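Side-chain contacts in putative Transcriptional Regulator (PDB 2IA2), which is a putative transcriptional regulator of the IclR family, probably binding DNA through a winged helix-turn-helix domain and sensing a small effector through its C-terminal domain: residues V17-R22 and R54-T59; V107-S112 and A234-E239; A165-L170 and E185-I190; A214-R217 and T223-A226. One frame throughout, in Å; residues are numbered along the deposited sequence.

Contact 1. Residues V17-R22 and R54-T59; sequences VQSLAR and RRFLLT
The phenyl ring of Phe-56 is the flat group on which this contact turns. Over one face lies the aliphatic start of Arg-22: its CB sits 3.9 Å from the ring centroid of Phe-56 and only 18° off the normal, a CH-pi contact displaced toward the rim. Arg-22 CD joins it, 3.7 Å from Phe-56 CZ. At the ring edge, in plane, comes Ser-19 CB, while the carbonyl Ser-19 O approaches obliquely, 3.5 Å from Phe-56 CE2. With CG of Arg-22 anti to its carbonyl carbon (chi1 -67°), the extended chain runs past the phenyl rim and carries the guanidinium away, its plane nearly perpendicular to the ring and one of its faces laid on Gln-18 CD. An alanine in place of Phe-56 would probably leave Arg-22 CB and CD and the Ser-19 flank without their partner, opening a gap between the two helices. Val-26, further along helix 18-28, also packs on Phe-56. One turn on, Thr-59 OG1 donates to Arg-55 O at 2.9 Å, reaching it from the face opposite to Thr-59 N. That same hydroxyl accepts a hydrogen bond from Val-17 N of the second subunit, and Ser-19 packs on Ser-19 of that subunit, placing the contact beside the dimer interface. Helix 18-28 is thus fastened to helix 50-63, which follows helix 39-46 across a short turn; packing of an N-terminal helix on such a pair is characteristic of the winged helix-turn-helix domain of IclR regulators.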
loop_
_atom_site.group_PDB
_atom_site.type_symbol
_atom_site.label_atom_id
_atom_site.label_comp_id
_atom_site.label_asym_id
_atom_site.label_seq_id
_atom_site.Cartn_x
_atom_site.Cartn_y
_atom_site.Cartn_z
ATOM N N VAL A 17 4.116 24.046 13.882
ATOM C CA VAL A 17 5.552 24.063 13.609
ATOM C C VAL A 17 5.830 24.185 12.099
ATOM O O VAL A 17 5.866 23.183 11.330
ATOM C CB VAL A 17 6.252 22.818 14.190
ATOM C CG1 VAL A 17 7.759 22.911 13.999
ATOM C CG2 VAL A 17 5.885 22.625 15.687
ATOM N N GLN A 18 6.022 25.427 11.685
ATOM C CA GLN A 18 6.322 25.767 10.298
ATOM C C GLN A 18 7.498 24.974 9.708
ATOM O O GLN A 18 7.460 24.536 8.561
ATOM C CB GLN A 18 6.615 27.260 10.221
ATOM C CG GLN A 18 6.788 27.757 8.829
ATOM C CD GLN A 18 6.828 29.275 8.805
ATOM O OE1 GLN A 18 7.824 29.890 9.251
ATOM N NE2 GLN A 18 5.745 29.891 8.311
ATOM N N SER A 19 8.531 24.775 10.505
ATOM C CA SER A 19 9.730 24.162 10.017
ATOM C C SER A 19 9.500 22.704 9.620
ATOM O O SER A 19 10.032 22.259 8.655
ATOM C CB SER A 19 10.844 24.331 11.036
ATOM O OG SER A 19 11.327 25.677 10.912
ATOM N N LEU A 20 8.664 22.007 10.373
ATOM C CA LEU A 20 8.250 20.658 10.042
ATOM C C LEU A 20 7.473 20.656 8.726
ATOM O O LEU A 20 7.829 19.913 7.820
ATOM C CB LEU A 20 7.398 20.044 11.188
ATOM C CG LEU A 20 6.919 18.600 10.941
ATOM C CD1 LEU A 20 8.087 17.695 10.554
ATOM C CD2 LEU A 20 6.099 18.014 12.159
ATOM N N ALA A 21 6.434 21.505 8.627
ATOM C CA ALA A 21 5.669 21.611 7.388
ATOM C C ALA A 21 6.593 21.817 6.199
ATOM O O ALA A 21 6.481 21.080 5.207
ATOM C CB ALA A 21 4.591 22.725 7.460
ATOM N N ARG A 22 7.504 22.804 6.305
ATOM C CA ARG A 22 8.461 23.128 5.238
ATOM C C ARG A 22 9.422 21.983 4.902
ATOM O O ARG A 22 9.589 21.657 3.727
ATOM C CB ARG A 22 9.227 24.409 5.549
ATOM C CG ARG A 22 8.320 25.621 5.536
ATOM C CD ARG A 22 9.083 26.882 5.899
ATOM N NE ARG A 22 8.199 28.028 5.676
ATOM C CZ ARG A 22 8.558 29.297 5.818
ATOM N NH1 ARG A 22 9.786 29.600 6.249
ATOM N NH2 ARG A 22 7.680 30.260 5.528
ATOM N N ARG A 54 17.600 26.222 1.713
ATOM C CA ARG A 54 18.920 25.687 2.018
ATOM C C ARG A 54 18.970 25.070 3.418
ATOM O O ARG A 54 19.490 23.950 3.592
ATOM C CB ARG A 54 20.010 26.740 1.861
ATOM C CG ARG A 54 21.411 26.228 2.221
ATOM C CD ARG A 54 22.502 27.329 2.152
ATOM N NE ARG A 54 22.638 27.889 0.805
ATOM C CZ ARG A 54 22.246 29.110 0.415
ATOM N NH1 ARG A 54 21.677 29.992 1.244
ATOM N NH2 ARG A 54 22.430 29.450 -0.844
ATOM N N ARG A 55 18.419 25.794 4.399
ATOM C CA ARG A 55 18.387 25.337 5.791
ATOM C C ARG A 55 17.705 23.978 5.884
ATOM O O ARG A 55 18.211 23.091 6.549
ATOM C CB ARG A 55 17.682 26.339 6.715
ATOM C CG ARG A 55 18.509 27.592 7.026
ATOM C CD ARG A 55 17.903 28.455 8.217
ATOM N NE ARG A 55 18.042 27.837 9.559
ATOM C CZ ARG A 55 17.032 27.415 10.336
ATOM N NH1 ARG A 55 15.752 27.514 9.941
ATOM N NH2 ARG A 55 17.310 26.890 11.526
ATOM N N PHE A 56 16.569 23.815 5.218
ATOM C CA PHE A 56 15.861 22.557 5.276
ATOM C C PHE A 56 16.613 21.439 4.540
ATOM O O PHE A 56 16.776 20.336 5.077
ATOM C CB PHE A 56 14.415 22.714 4.769
ATOM C CG PHE A 56 13.643 23.701 5.560
ATOM C CD1 PHE A 56 13.377 24.963 5.048
ATOM C CD2 PHE A 56 13.259 23.408 6.869
ATOM C CE1 PHE A 56 12.718 25.909 5.814
ATOM C CE2 PHE A 56 12.594 24.353 7.637
ATOM C CZ PHE A 56 12.341 25.612 7.114
ATOM N N LEU A 57 17.059 21.737 3.325
ATOM C CA LEU A 57 17.852 20.806 2.555
ATOM C C LEU A 57 19.084 20.366 3.336
ATOM O O LEU A 57 19.416 19.188 3.343
ATOM C CB LEU A 57 18.276 21.401 1.227
ATOM C CG LEU A 57 17.173 21.417 0.181
ATOM C CD1 LEU A 57 17.606 22.337 -0.972
ATOM C CD2 LEU A 57 16.812 19.954 -0.300
ATOM N N LEU A 58 19.769 21.284 4.006
ATOM C CA LEU A 58 21.003 20.859 4.701
ATOM C C LEU A 58 20.701 20.024 5.931
ATOM O O LEU A 58 21.474 19.152 6.307
ATOM C CB LEU A 58 21.922 22.037 5.038
ATOM C CG LEU A 58 22.534 22.785 3.839
ATOM C CD1 LEU A 58 23.419 23.983 4.291
ATOM C CD2 LEU A 58 23.305 21.816 2.935
ATOM N N THR A 59 19.546 20.247 6.533
ATOM C CA THR A 59 19.159 19.420 7.665
ATOM C C THR A 59 18.838 18.056 7.156
ATOM O O THR A 59 19.327 17.081 7.688
ATOM C CB THR A 59 17.996 20.046 8.447
ATOM O OG1 THR A 59 18.432 21.328 8.899
ATOM C CG2 THR A 59 17.620 19.211 9.666
#

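Contact 2. Residues V107-S112 and A234-E239; sequences VHESSS and ARYSLE
Glu-109 OE2 takes two direct hydrogen bonds from the other segment. Tyr-236 OH donates to it at 2.6 Å, meeting OE2 on the anti side and 18° out of the carboxylate plane. Arg-235 NE donates to OE2 at 2.8 Å as part of a salt bridge, and here the syn lone pair is used, with an N-H...O angle of 150°. Bent at chi3 (70°), the Arg-235 chain turns its NE edge to the carboxylate, and the carboxylate and guanidinium planes are well turned from each other. Water 2 adds a third donor to OE2 and in turn accepts from Arg-235 NH2 at 2.6 Å, closing a small ring. Water 1 donates both to Tyr-236 OH and to Val-107 O, each at 2.7 Å, so the phenol hydroxyl gives one bond and receives another. The other oxygen, Glu-109 OE1, forms a salt bridge with Arg-131; two arginines round one buried carboxylate are likely to keep it ionised. Carbon packing between the two segments is slight: Glu-109 CG comes 4.1 Å from Tyr-236 CE1. Outward, Tyr-236 rests on Thr-231 and Leu-245, and Val-107 also touches Leu-245. The contact therefore ties the turn between helix 92-107 and strand 110-117 to the link between strand 223-232 and helix 238-244, at one end of two neighbouring antiparallel strands of the C-terminal domain sheet.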
loop_
_atom_site.group_PDB
_atom_site.type_symbol
_atom_site.label_atom_id
_atom_site.label_comp_id
_atom_site.label_asym_id
_atom_site.label_seq_id
_atom_site.Cartn_x
_atom_site.Cartn_y
_atom_site.Cartn_z
ATOM N N VAL A 107 -23.311 11.941 10.525
ATOM C CA VAL A 107 -24.749 11.788 10.252
ATOM C C VAL A 107 -25.521 10.985 11.308
ATOM O O VAL A 107 -26.764 10.904 11.245
ATOM C CB VAL A 107 -24.995 11.169 8.817
ATOM C CG1 VAL A 107 -24.249 11.993 7.735
ATOM C CG2 VAL A 107 -24.625 9.647 8.744
ATOM N N HIS A 108 -24.795 10.415 12.273
ATOM C CA HIS A 108 -25.361 9.658 13.391
ATOM C C HIS A 108 -26.199 8.490 12.929
ATOM O O HIS A 108 -27.350 8.295 13.404
ATOM C CB HIS A 108 -26.200 10.564 14.324
ATOM C CG HIS A 108 -25.427 11.727 14.840
ATOM N ND1 HIS A 108 -24.322 11.568 15.652
ATOM C CD2 HIS A 108 -25.525 13.052 14.580
ATOM C CE1 HIS A 108 -23.797 12.755 15.904
ATOM N NE2 HIS A 108 -24.507 13.672 15.266
ATOM N N GLU A 109 -25.631 7.734 11.990
ATOM C CA GLU A 109 -26.289 6.558 11.415
ATOM C C GLU A 109 -25.206 5.505 11.170
ATOM O O GLU A 109 -24.043 5.830 10.902
ATOM C CB GLU A 109 -27.028 6.873 10.095
ATOM C CG GLU A 109 -28.169 7.923 10.105
ATOM C CD GLU A 109 -29.322 7.583 11.066
ATOM O OE1 GLU A 109 -29.517 6.392 11.441
ATOM O OE2 GLU A 109 -30.039 8.526 11.454
ATOM N N SER A 110 -25.619 4.246 11.209
ATOM C CA SER A 110 -24.771 3.107 10.838
ATOM C C SER A 110 -24.211 3.211 9.384
ATOM O O SER A 110 -24.967 3.536 8.444
ATOM C CB SER A 110 -25.617 1.818 11.015
ATOM O OG SER A 110 -25.162 0.712 10.217
ATOM N N SER A 111 -22.897 2.964 9.222
ATOM C CA SER A 111 -22.220 2.914 7.904
ATOM C C SER A 111 -21.393 1.622 7.854
ATOM O O SER A 111 -20.889 1.208 8.889
ATOM C CB SER A 111 -21.351 4.147 7.647
ATOM O OG SER A 111 -20.302 4.243 8.611
ATOM N N SER A 112 -21.316 0.980 6.677
ATOM C CA SER A 112 -20.630 -0.272 6.495
ATOM C C SER A 112 -19.911 -0.283 5.178
ATOM O O SER A 112 -20.250 0.513 4.234
ATOM C CB SER A 112 -21.631 -1.419 6.419
ATOM O OG SER A 112 -22.482 -1.433 7.568
ATOM N N ALA A 234 -38.396 5.373 9.349
ATOM C CA ALA A 234 -39.063 6.443 10.145
ATOM C C ALA A 234 -38.186 7.667 10.443
ATOM O O ALA A 234 -38.705 8.753 10.738
ATOM C CB ALA A 234 -39.612 5.853 11.451
ATOM N N ARG A 235 -36.862 7.543 10.364
ATOM C CA ARG A 235 -35.993 8.685 10.699
ATOM C C ARG A 235 -35.861 9.748 9.588
ATOM O O ARG A 235 -35.552 10.920 9.881
ATOM C CB ARG A 235 -34.596 8.186 11.040
ATOM C CG ARG A 235 -34.503 7.227 12.181
ATOM C CD ARG A 235 -32.968 6.916 12.489
ATOM N NE ARG A 235 -32.301 8.089 13.063
ATOM C CZ ARG A 235 -32.593 8.543 14.273
ATOM N NH1 ARG A 235 -33.517 7.908 15.037
ATOM N NH2 ARG A 235 -31.965 9.610 14.736
ATOM N N TYR A 236 -36.095 9.361 8.320
ATOM C CA TYR A 236 -35.964 10.317 7.159
ATOM C C TYR A 236 -37.014 10.036 6.086
ATOM O O TYR A 236 -37.240 8.883 5.740
ATOM C CB TYR A 236 -34.564 10.181 6.478
ATOM C CG TYR A 236 -33.386 10.337 7.409
ATOM C CD1 TYR A 236 -32.833 9.228 8.056
ATOM C CD2 TYR A 236 -32.811 11.596 7.653
ATOM C CE1 TYR A 236 -31.801 9.368 8.957
ATOM C CE2 TYR A 236 -31.709 11.728 8.540
ATOM C CZ TYR A 236 -31.243 10.617 9.203
ATOM O OH TYR A 236 -30.176 10.750 10.097
ATOM N N SER A 237 -37.603 11.062 5.492
ATOM C CA SER A 237 -38.334 10.862 4.214
ATOM C C SER A 237 -37.327 10.520 3.111
ATOM O O SER A 237 -36.118 10.816 3.265
ATOM C CB SER A 237 -39.068 12.134 3.815
ATOM O OG SER A 237 -38.114 13.130 3.496
ATOM N N LEU A 238 -37.793 9.882 2.033
ATOM C CA LEU A 238 -36.919 9.634 0.884
ATOM C C LEU A 238 -36.171 10.916 0.381
ATOM O O LEU A 238 -34.979 10.876 0.028
ATOM C CB LEU A 238 -37.696 9.002 -0.262
ATOM C CG LEU A 238 -38.112 7.551 -0.072
ATOM C CD1 LEU A 238 -38.984 7.107 -1.244
ATOM C CD2 LEU A 238 -36.911 6.653 0.072
ATOM N N GLU A 239 -36.872 12.039 0.372
ATOM C CA GLU A 239 -36.287 13.316 -0.013
ATOM C C GLU A 239 -35.200 13.761 0.948
ATOM O O GLU A 239 -34.152 14.188 0.501
ATOM C CB GLU A 239 -37.399 14.372 -0.197
ATOM C CG GLU A 239 -36.970 15.862 -0.142
ATOM C CD GLU A 239 -38.136 16.816 0.270
ATOM O OE1 GLU A 239 -39.311 16.614 -0.200
ATOM O OE2 GLU A 239 -37.849 17.776 1.064
HETATM O O HOH W 1 -28.425 12.799 10.396
HETATM O O HOH W 2 -29.919 10.491 13.411
#

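Contact 3. Residues A165-L170 and E185-I190; sequences AYLEKL and ELKAAI
Leu-167 and Leu-186 meet in a plain apolar helix-to-helix contact, in which the last turns of helix 160-169 lie against the first half of helix 183-196 within the C-terminal domain. No hydrogen bond crosses it. The two branches of Leu-167 divide the work: CD2 is 3.9 Å from Leu-186 CD2, and CD1 rests against the stem of the lysine, 3.6 Å from Lys-187 CG. The leucine side chain crosses that stem at about a right angle, and CD1 lies against CB, CG and CD of the lysine. Leu-170, the first residue beyond the helix, adds its CD2, packed tightly against Leu-186 CD2 at 3.5 Å. With its CG anti to the backbone N (chi1 174°), Leu-186 turns CD2 to the opposite segment, where it touches a methyl of each leucine. Replacing Leu-167 by alanine would remove both methyls, which would probably open a gap beside Leu-186 and leave the Lys-187 stem freer to move. Beyond its methylenes, Lys-187 makes a long, weak ion pair with Asp-164. The carbonyls of Leu-167 and Leu-170 each receive a weak hydrogen bond from Arg-183, at the start of the second helix. Helix 149-156 flanks the pair: Leu-155 touches Tyr-166 and Ile-190, and Arg-152 touches Leu-186, so three successive helices of the chain pack together here, before strand 199-202 at the sheet's margin.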
loop_
_atom_site.group_PDB
_atom_site.type_symbol
_atom_site.label_atom_id
_atom_site.label_comp_id
_atom_site.label_asym_id
_atom_site.label_seq_id
_atom_site.Cartn_x
_atom_site.Cartn_y
_atom_site.Cartn_z
ATOM N N ALA A 165 -25.431 -13.806 -16.338
ATOM C CA ALA A 165 -25.295 -15.141 -15.743
ATOM C C ALA A 165 -25.863 -15.198 -14.338
ATOM O O ALA A 165 -26.596 -16.126 -13.995
ATOM C CB ALA A 165 -23.824 -15.534 -15.703
ATOM N N TYR A 166 -25.462 -14.231 -13.516
ATOM C CA TYR A 166 -25.997 -14.066 -12.170
ATOM C C TYR A 166 -27.527 -13.980 -12.159
ATOM O O TYR A 166 -28.199 -14.587 -11.299
ATOM C CB TYR A 166 -25.413 -12.791 -11.529
ATOM C CG TYR A 166 -26.214 -12.370 -10.327
ATOM C CD1 TYR A 166 -25.987 -12.960 -9.079
ATOM C CD2 TYR A 166 -27.208 -11.419 -10.433
ATOM C CE1 TYR A 166 -26.696 -12.582 -7.958
ATOM C CE2 TYR A 166 -27.938 -11.030 -9.316
ATOM C CZ TYR A 166 -27.686 -11.616 -8.091
ATOM O OH TYR A 166 -28.426 -11.254 -6.987
ATOM N N LEU A 167 -28.072 -13.208 -13.099
ATOM C CA LEU A 167 -29.499 -12.940 -13.139
ATOM C C LEU A 167 -30.256 -14.152 -13.647
ATOM O O LEU A 167 -31.362 -14.407 -13.201
ATOM C CB LEU A 167 -29.806 -11.754 -14.034
ATOM C CG LEU A 167 -29.457 -10.384 -13.480
ATOM C CD1 LEU A 167 -29.628 -9.374 -14.603
ATOM C CD2 LEU A 167 -30.372 -10.079 -12.288
ATOM N N GLU A 168 -29.645 -14.897 -14.565
ATOM C CA GLU A 168 -30.200 -16.189 -15.003
ATOM C C GLU A 168 -30.318 -17.207 -13.849
ATOM O O GLU A 168 -31.335 -17.863 -13.687
ATOM C CB GLU A 168 -29.325 -16.761 -16.123
ATOM C CG GLU A 168 -30.054 -17.671 -17.100
ATOM C CD GLU A 168 -29.223 -17.947 -18.360
ATOM O OE1 GLU A 168 -28.231 -17.197 -18.629
ATOM O OE2 GLU A 168 -29.567 -18.920 -19.085
ATOM N N LYS A 169 -29.266 -17.301 -13.047
ATOM C CA LYS A 169 -29.186 -18.217 -11.924
ATOM C C LYS A 169 -30.047 -17.809 -10.692
ATOM O O LYS A 169 -30.349 -18.640 -9.838
ATOM C CB LYS A 169 -27.698 -18.401 -11.531
ATOM C CG LYS A 169 -27.487 -19.220 -10.236
ATOM C CD LYS A 169 -26.284 -20.168 -10.299
ATOM C CE LYS A 169 -25.011 -19.518 -9.738
ATOM N NZ LYS A 169 -23.775 -20.294 -10.135
ATOM N N LEU A 170 -30.433 -16.539 -10.602
ATOM C CA LEU A 170 -31.038 -15.994 -9.386
ATOM C C LEU A 170 -32.473 -16.439 -9.157
ATOM O O LEU A 170 -33.314 -16.423 -10.066
ATOM C CB LEU A 170 -30.971 -14.461 -9.382
ATOM C CG LEU A 170 -31.503 -13.725 -8.142
ATOM C CD1 LEU A 170 -30.847 -14.141 -6.862
ATOM C CD2 LEU A 170 -31.369 -12.228 -8.344
ATOM N N GLU A 185 -37.008 -6.271 -14.153
ATOM C CA GLU A 185 -37.115 -5.098 -13.295
ATOM C C GLU A 185 -35.886 -4.981 -12.377
ATOM O O GLU A 185 -35.406 -3.877 -12.106
ATOM C CB GLU A 185 -38.378 -5.199 -12.456
ATOM C CG GLU A 185 -38.743 -3.923 -11.742
ATOM C CD GLU A 185 -39.857 -4.130 -10.744
ATOM O OE1 GLU A 185 -40.479 -5.232 -10.733
ATOM O OE2 GLU A 185 -40.099 -3.182 -9.959
ATOM N N LEU A 186 -35.376 -6.123 -11.926
ATOM C CA LEU A 186 -34.152 -6.126 -11.144
ATOM C C LEU A 186 -32.966 -5.646 -11.970
ATOM O O LEU A 186 -32.215 -4.807 -11.512
ATOM C CB LEU A 186 -33.867 -7.499 -10.529
ATOM C CG LEU A 186 -32.517 -7.684 -9.798
ATOM C CD1 LEU A 186 -32.260 -6.653 -8.677
ATOM C CD2 LEU A 186 -32.493 -9.075 -9.220
ATOM N N LYS A 187 -32.801 -6.172 -13.182
ATOM C CA LYS A 187 -31.717 -5.755 -14.056
ATOM C C LYS A 187 -31.769 -4.243 -14.278
ATOM O O LYS A 187 -30.729 -3.579 -14.326
ATOM C CB LYS A 187 -31.860 -6.451 -15.410
ATOM C CG LYS A 187 -30.650 -6.393 -16.312
ATOM C CD LYS A 187 -31.031 -7.002 -17.645
ATOM C CE LYS A 187 -29.829 -7.391 -18.505
ATOM N NZ LYS A 187 -28.786 -6.381 -18.518
ATOM N N ALA A 188 -32.984 -3.720 -14.434
ATOM C CA ALA A 188 -33.192 -2.291 -14.661
ATOM C C ALA A 188 -32.767 -1.459 -13.448
ATOM O O ALA A 188 -32.132 -0.420 -13.605
ATOM C CB ALA A 188 -34.641 -2.029 -15.000
ATOM N N ALA A 189 -33.128 -1.912 -12.245
ATOM C CA ALA A 189 -32.727 -1.242 -11.018
ATOM C C ALA A 189 -31.192 -1.234 -10.887
ATOM O O ALA A 189 -30.599 -0.227 -10.490
ATOM C CB ALA A 189 -33.375 -1.908 -9.826
ATOM N N ILE A 190 -30.547 -2.339 -11.270
ATOM C CA ILE A 190 -29.084 -2.445 -11.237
ATOM C C ILE A 190 -28.397 -1.527 -12.263
ATOM O O ILE A 190 -27.399 -0.897 -11.947
ATOM C CB ILE A 190 -28.610 -3.901 -11.407
ATOM C CG1 ILE A 190 -28.944 -4.711 -10.153
ATOM C CG2 ILE A 190 -27.145 -3.950 -11.716
ATOM C CD1 ILE A 190 -29.119 -6.192 -10.398
#

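Contact 4. Residues A214-R217 and T223-A226; sequences APIR and TVAA
Ile-216 sets CG1 anti to its own carbonyl carbon (chi1 -70°), and an extended chi2 carries CD1 to within 4.0 Å of Ala-225 CB across the strand pair. The motif is a classic beta bulge in the antiparallel hairpin of strands 209-217 and 223-232: Val-224 and Ala-225 both face Ile-216, and the register slips by one residue. At Val-224 psi falls to -19°, out of the extended range, as at the first position of a classic bulge. Ile-216 O grips both bulge amides, Val-224 N at 2.8 Å and Ala-225 N at 3.2 Å, the latter on a lone pair in the carbonyl plane. Ile-216 N returns a bond to Ala-225 O at 2.9 Å. Ile-216 and Ala-225 share one face of the sheet, where Ile-216 packs on helix 246-264; Pro-215 and Ala-226 lie on the other, against Val-153 of helix 149-156. Past the bulge Arg-217 and Thr-223 diverge, yet the extended Arg-217 chain runs back alongside its own strand and lays one guanidinium face on Pro-215 CB. That same CB touches Thr-223 OG1 at 3.8 Å, and at the far end of the pair Ala-226 CA makes a bent CA-H...O contact with Ala-214 O, 3.3 Å away.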
loop_
_atom_site.group_PDB
_atom_site.type_symbol
_atom_site.label_atom_id
_atom_site.label_comp_id
_atom_site.label_asym_id
_atom_site.label_seq_id
_atom_site.Cartn_x
_atom_site.Cartn_y
_atom_site.Cartn_z
ATOM N N ALA A 214 -22.861 3.376 -2.295
ATOM C CA ALA A 214 -22.104 3.965 -3.374
ATOM C C ALA A 214 -20.910 3.020 -3.628
ATOM O O ALA A 214 -20.469 2.300 -2.713
ATOM C CB ALA A 214 -21.612 5.306 -2.957
ATOM N N PRO A 215 -20.429 2.967 -4.874
ATOM C CA PRO A 215 -19.240 2.176 -5.184
ATOM C C PRO A 215 -17.934 2.702 -4.616
ATOM O O PRO A 215 -17.700 3.930 -4.494
ATOM C CB PRO A 215 -19.200 2.211 -6.712
ATOM C CG PRO A 215 -19.911 3.570 -7.072
ATOM C CD PRO A 215 -21.037 3.573 -6.094
ATOM N N ILE A 216 -17.080 1.755 -4.272
ATOM C CA ILE A 216 -15.701 2.060 -4.052
ATOM C C ILE A 216 -14.923 1.380 -5.200
ATOM O O ILE A 216 -14.977 0.144 -5.363
ATOM C CB ILE A 216 -15.236 1.495 -2.727
ATOM C CG1 ILE A 216 -15.889 2.265 -1.568
ATOM C CG2 ILE A 216 -13.675 1.576 -2.665
ATOM C CD1 ILE A 216 -15.814 1.460 -0.291
ATOM N N ARG A 217 -14.216 2.187 -5.974
ATOM C CA ARG A 217 -13.475 1.682 -7.146
ATOM C C ARG A 217 -12.006 1.554 -6.886
ATOM O O ARG A 217 -11.444 2.318 -6.091
ATOM C CB ARG A 217 -13.725 2.584 -8.380
ATOM C CG ARG A 217 -15.173 2.683 -8.664
ATOM C CD ARG A 217 -15.414 3.550 -9.834
ATOM N NE ARG A 217 -16.640 3.068 -10.483
ATOM C CZ ARG A 217 -17.798 3.700 -10.437
ATOM N NH1 ARG A 217 -17.881 4.858 -9.780
ATOM N NH2 ARG A 217 -18.860 3.187 -11.071
ATOM N N THR A 223 -15.218 -1.400 -9.761
ATOM C CA THR A 223 -15.828 -1.514 -8.443
ATOM C C THR A 223 -15.304 -2.702 -7.654
ATOM O O THR A 223 -15.413 -3.805 -8.078
ATOM C CB THR A 223 -17.344 -1.610 -8.501
ATOM O OG1 THR A 223 -17.890 -0.469 -9.125
ATOM C CG2 THR A 223 -17.904 -1.709 -7.134
ATOM N N VAL A 224 -14.738 -2.452 -6.500
ATOM C CA VAL A 224 -14.190 -3.502 -5.669
ATOM C C VAL A 224 -14.936 -3.624 -4.344
ATOM O O VAL A 224 -14.866 -4.655 -3.710
ATOM C CB VAL A 224 -12.676 -3.275 -5.398
ATOM C CG1 VAL A 224 -11.910 -3.305 -6.757
ATOM C CG2 VAL A 224 -12.428 -1.953 -4.620
ATOM N N ALA A 225 -15.674 -2.596 -3.923
ATOM C CA ALA A 225 -16.394 -2.688 -2.649
ATOM C C ALA A 225 -17.566 -1.725 -2.729
ATOM O O ALA A 225 -17.660 -0.982 -3.705
ATOM C CB ALA A 225 -15.441 -2.312 -1.464
ATOM N N ALA A 226 -18.458 -1.738 -1.740
ATOM C CA ALA A 226 -19.470 -0.702 -1.647
ATOM C C ALA A 226 -19.502 -0.157 -0.219
ATOM O O ALA A 226 -19.214 -0.887 0.710
ATOM C CB ALA A 226 -20.804 -1.265 -2.000
#

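Overall arrangement
Contact 1 comes first along the chain and stands apart in the helix-turn-helix domain, its centre about 39 to 58 Å from the centres of the others, which all belong to the IclR C-terminal domain. There, contact 2 joins residues on either side of a long excursion that contains contacts 3 and 4 in turn. Contacts 2 and 4 reach the same six-stranded antiparallel sheet through neighbouring strands 110-117 and 223-232, with centres about 20 Å apart. Contact 3 lies off the sheet, about 19 Å from contact 4 between centres; helix 149-156 touches both. The separation fits a DNA-binding head and a distinct, probably effector-sensing, body.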